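Local coordinates for SorB (Sorangium cellulosum, PDB 6B2V), which forms a pyran ring in the growing polyketide through its dehydratase-like pyran synthase domain, part of module nine of the trans-acyltransferase sorangicin assembly line, at residues A46-A51 / L94-R99; L103-S108 / Y116-S121; I156-R161 / A179-S184; A238-S243 / A282-T287. All coordinates share one frame; numbering follows the deposited sequence.

Contact 1: residues A46-A51 / L94-R99; sequences AVFDGA and LVIRDR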
# COMPACT_ATOMS: atom_id res chain seq x y z
N ALA A 46 8.90 11.62 12.41
CA ALA A 46 10.09 10.89 12.08
C ALA A 46 10.94 11.69 11.12
O ALA A 46 10.46 12.39 10.33
CB ALA A 46 9.73 9.53 11.47
N VAL A 47 12.24 11.53 11.20
CA VAL A 47 13.16 12.16 10.30
C VAL A 47 13.86 11.10 9.47
O VAL A 47 14.33 10.19 9.99
CB VAL A 47 14.25 12.92 11.06
CG1 VAL A 47 15.23 13.51 10.10
CG2 VAL A 47 13.62 13.99 11.90
N PHE A 48 13.88 11.27 8.16
CA PHE A 48 14.51 10.36 7.25
C PHE A 48 15.63 11.03 6.52
O PHE A 48 15.54 12.15 6.18
CB PHE A 48 13.49 9.85 6.24
CG PHE A 48 12.29 9.25 6.87
CD1 PHE A 48 12.33 7.97 7.35
CD2 PHE A 48 11.15 9.96 7.03
CE1 PHE A 48 11.25 7.42 7.94
CE2 PHE A 48 10.06 9.41 7.63
CZ PHE A 48 10.11 8.13 8.10
N ASP A 49 16.72 10.33 6.39
CA ASP A 49 17.88 10.83 5.70
C ASP A 49 18.14 10.29 4.31
O ASP A 49 18.99 10.76 3.65
CB ASP A 49 19.14 10.75 6.55
CG ASP A 49 19.59 9.36 6.81
OD1 ASP A 49 19.09 8.42 6.23
OD2 ASP A 49 20.45 9.22 7.63
N GLY A 50 17.34 9.35 3.87
CA GLY A 50 17.53 8.79 2.57
C GLY A 50 18.37 7.54 2.48
O GLY A 50 18.43 6.91 1.45
N ALA A 51 18.97 7.17 3.58
CA ALA A 51 19.76 5.95 3.62
C ALA A 51 18.97 4.76 4.13
O ALA A 51 19.49 3.69 4.19
CB ALA A 51 21.04 6.15 4.41
N LEU A 94 7.12 12.79 -1.96
CA LEU A 94 8.21 13.16 -1.12
C LEU A 94 9.45 12.42 -1.57
O LEU A 94 9.53 11.24 -1.48
CB LEU A 94 7.91 12.78 0.30
CG LEU A 94 8.88 13.11 1.40
CD1 LEU A 94 9.21 14.59 1.44
CD2 LEU A 94 8.29 12.69 2.72
N VAL A 95 10.41 13.18 -2.02
CA VAL A 95 11.67 12.62 -2.44
C VAL A 95 12.77 13.06 -1.48
O VAL A 95 12.93 14.21 -1.25
CB VAL A 95 12.03 13.08 -3.83
CG1 VAL A 95 13.44 12.66 -4.17
CG2 VAL A 95 11.05 12.56 -4.83
N ILE A 96 13.48 12.11 -0.89
CA ILE A 96 14.51 12.44 0.06
C ILE A 96 15.82 11.85 -0.35
O ILE A 96 15.99 10.67 -0.28
CB ILE A 96 14.16 11.89 1.43
CG1 ILE A 96 12.88 12.55 1.92
CG2 ILE A 96 15.25 12.22 2.43
CD1 ILE A 96 12.32 11.97 3.18
N ARG A 97 16.73 12.71 -0.74
CA ARG A 97 18.03 12.32 -1.17
C ARG A 97 19.14 13.23 -0.66
O ARG A 97 19.98 12.84 0.05
CB ARG A 97 18.10 12.35 -2.67
CG ARG A 97 19.21 11.51 -3.26
CD ARG A 97 19.30 11.81 -4.73
NE ARG A 97 18.49 10.87 -5.46
CZ ARG A 97 17.38 11.12 -6.13
NH1 ARG A 97 16.87 12.34 -6.20
NH2 ARG A 97 16.76 10.10 -6.71
N ASP A 98 19.09 14.46 -1.07
CA ASP A 98 20.13 15.41 -0.72
C ASP A 98 20.31 15.70 0.79
O ASP A 98 21.39 15.72 1.33
CB ASP A 98 19.84 16.71 -1.46
CG ASP A 98 18.34 17.07 -1.48
OD1 ASP A 98 17.54 16.41 -2.19
OD2 ASP A 98 17.97 17.99 -0.75
N ARG A 99 19.19 15.89 1.45
CA ARG A 99 19.13 16.29 2.83
C ARG A 99 18.05 15.55 3.59
O ARG A 99 17.05 15.25 3.03
CB ARG A 99 18.77 17.76 2.75
CG ARG A 99 18.20 18.46 3.99
CD ARG A 99 18.59 19.92 4.07
NE ARG A 99 20.02 20.06 4.15
CZ ARG A 99 20.72 20.40 5.24
NH1 ARG A 99 20.16 20.72 6.38
NH2 ARG A 99 22.04 20.42 5.15
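I96 packs its two branches against the end of the strand that carries F48. Its CD1 tip lies 3.9 Å from F48 CB, while CG2 reaches backbone and stands 3.8 Å from both F48 O and G50 N. The first torsion explains the division: at -63°, CG1 lies beside the backbone N and CG2 is anti to it, leaving one branch for the phenylalanine and the other for the turn. G50 CA lies 3.7 Å from I96 O. No hydrogen bond runs directly between the two segments, and I96 meets F48 and the turn by van der Waals contact. Towards solvent the fit is looser. D49 O and R97 O are 4.3 Å apart, and both exposed side chains leave the backbone pointing away from the other segment. D49 instead folds back into an Asx turn, its OD1 accepting from A51 N at 2.9 Å. Q60 ties the segments together indirectly, its NE2 donating to both G50 O and I96 O. On the inner side, in the predicted N-terminal hotdog fold, the F48 ring meets F62 edge to face, and strand 41-48 continues its pairing with strand 101-110 through F48 and C101.

Contact 2: residues L103-S108 / Y116-S121; sequences LRVVLS and YEVSSS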
# COMPACT_ATOMS: atom_id res chain seq x y z
N LEU A 103 8.90 14.08 8.67
CA LEU A 103 7.54 13.79 8.26
C LEU A 103 6.71 13.72 9.51
O LEU A 103 7.12 13.11 10.45
CB LEU A 103 7.48 12.47 7.51
CG LEU A 103 6.35 12.23 6.56
CD1 LEU A 103 6.21 13.30 5.53
CD2 LEU A 103 6.56 10.92 5.87
N ARG A 104 5.56 14.35 9.48
CA ARG A 104 4.66 14.39 10.62
C ARG A 104 3.31 13.85 10.27
O ARG A 104 2.89 14.04 9.20
CB ARG A 104 4.52 15.82 11.12
CG ARG A 104 3.69 15.97 12.36
CD ARG A 104 3.48 17.41 12.77
NE ARG A 104 4.72 18.17 12.90
CZ ARG A 104 4.74 19.49 12.93
NH1 ARG A 104 3.63 20.17 12.81
NH2 ARG A 104 5.86 20.15 13.06
N VAL A 105 2.70 13.11 11.18
CA VAL A 105 1.39 12.60 10.97
C VAL A 105 0.53 13.06 12.13
O VAL A 105 0.88 12.84 13.23
CB VAL A 105 1.37 11.07 10.80
CG1 VAL A 105 1.99 10.37 11.96
CG2 VAL A 105 -0.02 10.56 10.58
N VAL A 106 -0.58 13.68 11.82
CA VAL A 106 -1.51 14.18 12.81
C VAL A 106 -2.80 13.37 12.79
O VAL A 106 -3.36 13.15 11.78
CB VAL A 106 -1.83 15.66 12.52
CG1 VAL A 106 -2.82 16.23 13.51
CG2 VAL A 106 -0.59 16.47 12.55
N LEU A 107 -3.25 12.96 13.96
CA LEU A 107 -4.45 12.19 14.11
C LEU A 107 -5.50 13.03 14.79
O LEU A 107 -5.21 13.61 15.76
CB LEU A 107 -4.18 11.00 15.00
CG LEU A 107 -3.05 10.07 14.58
CD1 LEU A 107 -2.90 8.94 15.60
CD2 LEU A 107 -3.36 9.51 13.22
N SER A 108 -6.69 13.06 14.27
CA SER A 108 -7.79 13.83 14.82
C SER A 108 -9.06 12.98 14.91
O SER A 108 -9.23 12.07 14.20
CB SER A 108 -8.04 15.04 13.99
OG SER A 108 -8.37 14.69 12.69
N TYR A 116 -6.28 11.07 9.55
CA TYR A 116 -4.88 11.32 9.57
C TYR A 116 -4.46 12.21 8.38
O TYR A 116 -5.08 12.19 7.40
CB TYR A 116 -4.04 10.01 9.53
CG TYR A 116 -4.04 9.23 8.24
CD1 TYR A 116 -3.16 9.53 7.25
CD2 TYR A 116 -4.90 8.19 8.05
CE1 TYR A 116 -3.15 8.81 6.07
CE2 TYR A 116 -4.90 7.48 6.89
CZ TYR A 116 -4.03 7.78 5.91
OH TYR A 116 -4.08 7.05 4.77
N GLU A 117 -3.43 13.00 8.60
CA GLU A 117 -2.82 13.78 7.57
C GLU A 117 -1.33 13.68 7.74
O GLU A 117 -0.83 13.94 8.79
CB GLU A 117 -3.23 15.24 7.65
CG GLU A 117 -2.66 16.10 6.54
CD GLU A 117 -2.89 17.60 6.77
OE1 GLU A 117 -2.15 18.23 7.50
OE2 GLU A 117 -3.86 18.06 6.22
N VAL A 118 -0.62 13.28 6.70
CA VAL A 118 0.81 13.21 6.76
C VAL A 118 1.39 14.39 5.98
O VAL A 118 1.08 14.57 4.86
CB VAL A 118 1.37 11.94 6.13
CG1 VAL A 118 2.84 11.88 6.40
CG2 VAL A 118 0.72 10.73 6.74
N SER A 119 2.20 15.18 6.65
CA SER A 119 2.78 16.36 6.07
C SER A 119 4.21 16.62 6.46
O SER A 119 4.74 16.06 7.32
CB SER A 119 1.99 17.58 6.49
OG SER A 119 2.05 17.74 7.84
N SER A 120 4.75 17.58 5.76
CA SER A 120 6.07 18.08 5.96
C SER A 120 6.14 19.55 5.64
O SER A 120 5.21 20.15 5.24
CB SER A 120 7.09 17.39 5.05
OG SER A 120 6.95 17.75 3.72
N SER A 121 7.34 20.08 5.64
CA SER A 121 7.53 21.46 5.22
C SER A 121 7.29 21.64 3.73
O SER A 121 7.27 22.74 3.25
CB SER A 121 8.89 21.99 5.64
OG SER A 121 9.89 21.29 5.02
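R104 and S119 pair through two backbone hydrogen bonds in the antiparallel hairpin formed by strands 101-110 and 113-120, part of the predicted N-terminal hotdog fold. R104 N donates to S119 O and S119 N to R104 O, both at 2.9 Å. Two residues further along, V106 and E117 form a second hydrogen-bonded pair; there E117 N meets V106 O less straight, with an angle of 151° at the hydrogen. Between these pairs, V105 faces V118 without mutual hydrogen bonds, and their CA atoms draw in to 4.3 Å.

V118 shows how the inner face is filled. Its CB sits 4.0 Å from R104 O. CG1, anti to the backbone N (chi1 -173°), continues towards the start of the partner strand and closes to 3.5 Å on L103 CG, while also lying near R104 O. CG2 turns the other way, beside the backbone N, and touches V105 CG2 at 3.9 Å. L103 CD1 also lies against S119 O, while CG and both methyls of L103 border V118 CG1.

V105, L107, Y116 and V118 share this face, and helix 64-77 packs on it, with A74 against V105 and L68 and A71 against Y116, as the central helix of a hotdog does. R104, V106, E117 and S119 lie on the other face. Beyond the paired region, S120 OG is bonded to H125 NE2 and R122 N. At the opposite end of the ladder, L107 CD2 meets Y116 CB at 3.8 Å.

Contact 3: residues I156-R161 / A179-S184; sequences IEVDAR and ASLVHS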
# COMPACT_ATOMS: atom_id res chain seq x y z
N ILE A 156 -2.23 -15.12 -19.88
CA ILE A 156 -1.01 -14.51 -20.34
C ILE A 156 0.05 -14.48 -19.24
O ILE A 156 -0.17 -13.95 -18.20
CB ILE A 156 -1.30 -13.06 -20.84
CG1 ILE A 156 -2.32 -13.05 -21.98
CG2 ILE A 156 -0.06 -12.39 -21.36
CD1 ILE A 156 -2.99 -11.73 -22.11
N GLU A 157 1.20 -15.06 -19.54
CA GLU A 157 2.30 -15.13 -18.62
C GLU A 157 3.34 -14.08 -18.99
O GLU A 157 3.71 -13.97 -20.12
CB GLU A 157 2.94 -16.50 -18.68
CG GLU A 157 3.82 -16.87 -17.52
CD GLU A 157 4.21 -18.35 -17.54
OE1 GLU A 157 4.06 -19.04 -18.56
OE2 GLU A 157 4.64 -18.81 -16.52
N VAL A 158 3.81 -13.33 -18.03
CA VAL A 158 4.81 -12.33 -18.29
C VAL A 158 6.03 -12.33 -17.41
O VAL A 158 6.04 -12.83 -16.37
CB VAL A 158 4.25 -10.94 -18.30
CG1 VAL A 158 3.06 -10.85 -19.20
CG2 VAL A 158 3.84 -10.57 -16.93
N ASP A 159 7.08 -11.74 -17.94
CA ASP A 159 8.34 -11.56 -17.25
C ASP A 159 8.09 -10.28 -16.49
O ASP A 159 8.20 -9.23 -16.99
CB ASP A 159 9.40 -11.41 -18.32
CG ASP A 159 10.74 -11.00 -17.81
OD1 ASP A 159 10.92 -10.70 -16.64
OD2 ASP A 159 11.60 -10.91 -18.68
N ALA A 160 7.70 -10.41 -15.24
CA ALA A 160 7.36 -9.27 -14.43
C ALA A 160 8.48 -8.29 -14.24
O ALA A 160 8.25 -7.09 -14.21
CB ALA A 160 6.84 -9.75 -13.09
N ARG A 161 9.68 -8.78 -14.09
CA ARG A 161 10.77 -7.86 -13.93
C ARG A 161 10.96 -6.99 -15.15
O ARG A 161 10.90 -5.80 -15.07
CB ARG A 161 12.05 -8.67 -13.71
CG ARG A 161 13.28 -7.86 -13.37
CD ARG A 161 14.55 -8.64 -13.50
NE ARG A 161 14.74 -9.72 -12.57
CZ ARG A 161 15.34 -9.63 -11.38
NH1 ARG A 161 15.80 -8.48 -10.93
NH2 ARG A 161 15.46 -10.71 -10.64
N ALA A 179 7.40 -13.35 -7.79
CA ALA A 179 8.15 -14.41 -8.43
C ALA A 179 7.62 -14.80 -9.79
O ALA A 179 8.31 -15.31 -10.58
CB ALA A 179 8.16 -15.64 -7.58
N SER A 180 6.36 -14.59 -10.00
CA SER A 180 5.70 -14.85 -11.26
C SER A 180 4.45 -13.98 -11.40
O SER A 180 3.96 -13.52 -10.45
CB SER A 180 5.24 -16.31 -11.38
OG SER A 180 4.12 -16.52 -10.57
N LEU A 181 4.01 -13.76 -12.62
CA LEU A 181 2.83 -12.99 -12.88
C LEU A 181 2.03 -13.49 -14.11
O LEU A 181 2.57 -13.59 -15.13
CB LEU A 181 3.24 -11.53 -13.10
CG LEU A 181 2.14 -10.50 -13.42
CD1 LEU A 181 1.10 -10.42 -12.33
CD2 LEU A 181 2.75 -9.11 -13.56
N VAL A 182 0.74 -13.77 -13.96
CA VAL A 182 -0.13 -14.14 -15.05
C VAL A 182 -1.37 -13.24 -15.01
O VAL A 182 -1.73 -12.72 -14.02
CB VAL A 182 -0.54 -15.64 -15.05
CG1 VAL A 182 0.66 -16.57 -15.17
CG2 VAL A 182 -1.35 -15.98 -13.80
N HIS A 183 -1.95 -13.08 -16.17
CA HIS A 183 -3.09 -12.23 -16.28
C HIS A 183 -4.02 -12.48 -17.47
O HIS A 183 -3.65 -13.07 -18.39
CB HIS A 183 -2.60 -10.75 -16.29
CG HIS A 183 -1.98 -10.29 -17.56
ND1 HIS A 183 -2.71 -9.68 -18.54
CD2 HIS A 183 -0.71 -10.33 -18.01
CE1 HIS A 183 -1.92 -9.35 -19.53
NE2 HIS A 183 -0.70 -9.74 -19.24
N SER A 184 -5.23 -12.02 -17.30
CA SER A 184 -6.21 -11.92 -18.38
C SER A 184 -6.34 -10.44 -18.77
O SER A 184 -5.54 -9.64 -18.44
CB SER A 184 -7.60 -12.43 -18.00
OG SER A 184 -8.15 -11.64 -17.03
O HOH W 1 5.69 -14.92 -14.60
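With chi1 at 75° and chi2 at 92°, H183 brings one face of its imidazole against I156, whose own chi1 of -59° sets CG2 anti to the backbone N and directs it to the ring. The two residues are an antiparallel hydrogen-bonded pair at an outer strand of the predicted C-terminal hotdog fold, with I156 N donating to H183 O at 2.9 Å and H183 N to I156 O at 2.8 Å. I156 CB stands over one face of the imidazole in a CH-pi contact, 3.9 Å from its centroid and offset towards the rim; CG2 closes to 3.5 Å on NE2. V158 CG1 comes instead to the ring edge, in its plane. V158 CG2 lies alongside L181, 3.8 Å from CD2, and A160 CB adds to the same apolar group. F219 of helix 207-225 packs against V158 and L181 and forms an edge-to-face pair with the imidazole. ND1 is held by a bond to S184 O, close to the ring plane, which helps fix the rotation of the ring. D159 is the N-cap of helix 160-166. Next to V158, a water bridges the segments, donating to V158 O and accepting from L181 N, each at 2.8 Å.

Contact 4: residues A238-S243 / A282-T287; sequences ALWIYS and AFRGLT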
# COMPACT_ATOMS: atom_id res chain seq x y z
N ALA A 238 -10.52 1.51 0.56
CA ALA A 238 -10.20 0.86 1.82
C ALA A 238 -9.03 -0.12 1.77
O ALA A 238 -8.76 -0.66 0.79
CB ALA A 238 -11.41 0.09 2.34
N LEU A 239 -8.44 -0.28 2.94
CA LEU A 239 -7.47 -1.31 3.22
C LEU A 239 -7.91 -2.01 4.51
O LEU A 239 -8.01 -1.37 5.49
CB LEU A 239 -6.07 -0.78 3.45
CG LEU A 239 -5.06 -1.78 4.05
CD1 LEU A 239 -4.84 -2.99 3.16
CD2 LEU A 239 -3.75 -1.08 4.21
N TRP A 240 -8.15 -3.30 4.45
CA TRP A 240 -8.53 -4.07 5.61
C TRP A 240 -7.44 -5.08 5.94
O TRP A 240 -7.05 -5.77 5.11
CB TRP A 240 -9.88 -4.77 5.37
CG TRP A 240 -11.00 -3.83 5.05
CD1 TRP A 240 -11.68 -3.75 3.90
CD2 TRP A 240 -11.55 -2.85 5.92
NE1 TRP A 240 -12.63 -2.79 3.98
CE2 TRP A 240 -12.58 -2.22 5.21
CE3 TRP A 240 -11.29 -2.45 7.21
CZ2 TRP A 240 -13.32 -1.19 5.76
CZ3 TRP A 240 -12.05 -1.41 7.74
CH2 TRP A 240 -13.04 -0.82 7.02
N ILE A 241 -6.98 -5.12 7.18
CA ILE A 241 -5.92 -5.97 7.60
C ILE A 241 -6.48 -7.12 8.43
O ILE A 241 -7.02 -6.89 9.46
CB ILE A 241 -5.04 -5.13 8.53
CG1 ILE A 241 -4.51 -3.90 7.81
CG2 ILE A 241 -3.91 -5.97 9.03
CD1 ILE A 241 -4.14 -2.77 8.76
N TYR A 242 -6.39 -8.34 7.95
CA TYR A 242 -6.95 -9.48 8.67
C TYR A 242 -5.97 -10.32 9.47
O TYR A 242 -6.28 -10.77 10.51
CB TYR A 242 -7.77 -10.36 7.71
CG TYR A 242 -8.94 -9.66 7.09
CD1 TYR A 242 -10.08 -9.44 7.80
CD2 TYR A 242 -8.92 -9.24 5.78
CE1 TYR A 242 -11.15 -8.82 7.22
CE2 TYR A 242 -9.98 -8.62 5.20
CZ TYR A 242 -11.09 -8.40 5.95
OH TYR A 242 -12.15 -7.79 5.38
N SER A 243 -4.80 -10.48 8.94
CA SER A 243 -3.75 -11.23 9.60
C SER A 243 -2.36 -10.88 9.06
O SER A 243 -2.26 -10.14 8.18
CB SER A 243 -4.07 -12.71 9.62
OG SER A 243 -3.79 -13.23 8.42
N ALA A 282 -6.84 -6.85 2.26
CA ALA A 282 -7.72 -6.51 1.16
C ALA A 282 -7.66 -5.02 0.86
O ALA A 282 -7.98 -4.20 1.68
CB ALA A 282 -9.14 -6.89 1.46
N PHE A 283 -7.27 -4.72 -0.38
CA PHE A 283 -7.26 -3.36 -0.90
C PHE A 283 -8.49 -3.22 -1.80
O PHE A 283 -8.65 -3.90 -2.71
CB PHE A 283 -6.00 -3.06 -1.73
CG PHE A 283 -4.74 -2.91 -0.94
CD1 PHE A 283 -3.96 -3.98 -0.63
CD2 PHE A 283 -4.30 -1.67 -0.57
CE1 PHE A 283 -2.81 -3.83 0.07
CE2 PHE A 283 -3.15 -1.52 0.11
CZ PHE A 283 -2.40 -2.60 0.43
N ARG A 284 -9.38 -2.31 -1.43
CA ARG A 284 -10.56 -2.10 -2.18
C ARG A 284 -10.56 -0.75 -2.84
O ARG A 284 -10.38 0.21 -2.21
CB ARG A 284 -11.78 -2.08 -1.30
CG ARG A 284 -11.91 -3.21 -0.35
CD ARG A 284 -12.11 -4.49 -1.03
NE ARG A 284 -13.35 -4.58 -1.72
CZ ARG A 284 -13.63 -5.57 -2.53
NH1 ARG A 284 -12.76 -6.51 -2.68
NH2 ARG A 284 -14.80 -5.64 -3.14
N GLY A 285 -10.86 -0.74 -4.11
CA GLY A 285 -10.98 0.52 -4.80
C GLY A 285 -9.80 1.41 -4.94
O GLY A 285 -9.83 2.55 -4.57
N LEU A 286 -8.74 0.86 -5.48
CA LEU A 286 -7.50 1.58 -5.74
C LEU A 286 -7.46 2.15 -7.14
O LEU A 286 -7.71 1.49 -8.07
CB LEU A 286 -6.31 0.63 -5.62
CG LEU A 286 -4.98 1.20 -6.05
CD1 LEU A 286 -4.39 2.16 -5.04
CD2 LEU A 286 -3.96 0.10 -6.34
N THR A 287 -7.19 3.45 -7.21
CA THR A 287 -6.99 4.17 -8.44
C THR A 287 -5.54 4.68 -8.48
O THR A 287 -5.13 5.36 -7.64
CB THR A 287 -7.99 5.34 -8.61
OG1 THR A 287 -9.32 4.86 -8.62
CG2 THR A 287 -7.72 6.07 -9.90
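A238 pairs with R284 in the antiparallel ladder of strands 232-241 and 279-289, its N donating to R284 O at 3.1 Å and its O accepting from R284 N at 2.8 Å, the latter bond nearly straight at the hydrogen (172°). The two CB atoms stand on the same face of the sheet, but the arginine chain, bent at chi2 and chi3, leads its guanidinium away from the pairing; there it makes a long, weak ion pair with D269 and lies close to R254.

L239 follows on the opposite face. Its CG is anti to the backbone N (chi1 167°), and the side chain runs alongside F283, placing CD1 almost exactly over the ring centre, 3.6 Å from the centroid and 9° off the ring normal. L239 and F283 are a non-hydrogen-bonded pair, joined by this CH-pi contact, and CD1 also meets A282 O.

W240 resumes the bonding: its N reaches A282 O at 2.9 Å, and its O accepts from A282 N at 3.1 Å. The indole lies near R284, with CD1 4.3 Å from CG of the arginine, in an oblique approach. Beyond the strand, Y242 turns its ring edge to the methyl of A282, CE2 to CB 4.2 Å, while its OH is bonded to P139 O.

L239 also pairs with I85 of strand 82-90, which places this ladder beside the junction of the two predicted hotdog folds. Across the two segments the backbone supplies the hydrogen bonds, satisfying buried amides and carbonyls of A238, W240 and A282, and the side chains supply dispersion and CH-pi contacts.

In the fold
Contacts 1 and 2 form one continuous region of the predicted N-terminal hotdog fold, their centres 16 Å apart. A46 O and L103 N, at 2.8 Å, probably share a hydrogen bond, and L94 CD2 packs on L103 CD1 at 3.6 Å; strands 41-48 and 101-110 are neighbours. Contact 3 belongs to the predicted C-terminal hotdog fold, its centre 37 Å from that of contact 2 across the middle of the chain. Contact 4 lies between them, 21 Å from contact 2 and 22 Å from contact 3, centre to centre, and touches neither. Its strand 232-241 adjoins strand 82-90 of the predicted N-terminal fold; in related dehydratases the active site lies between the two hotdogs, and the same probably holds here.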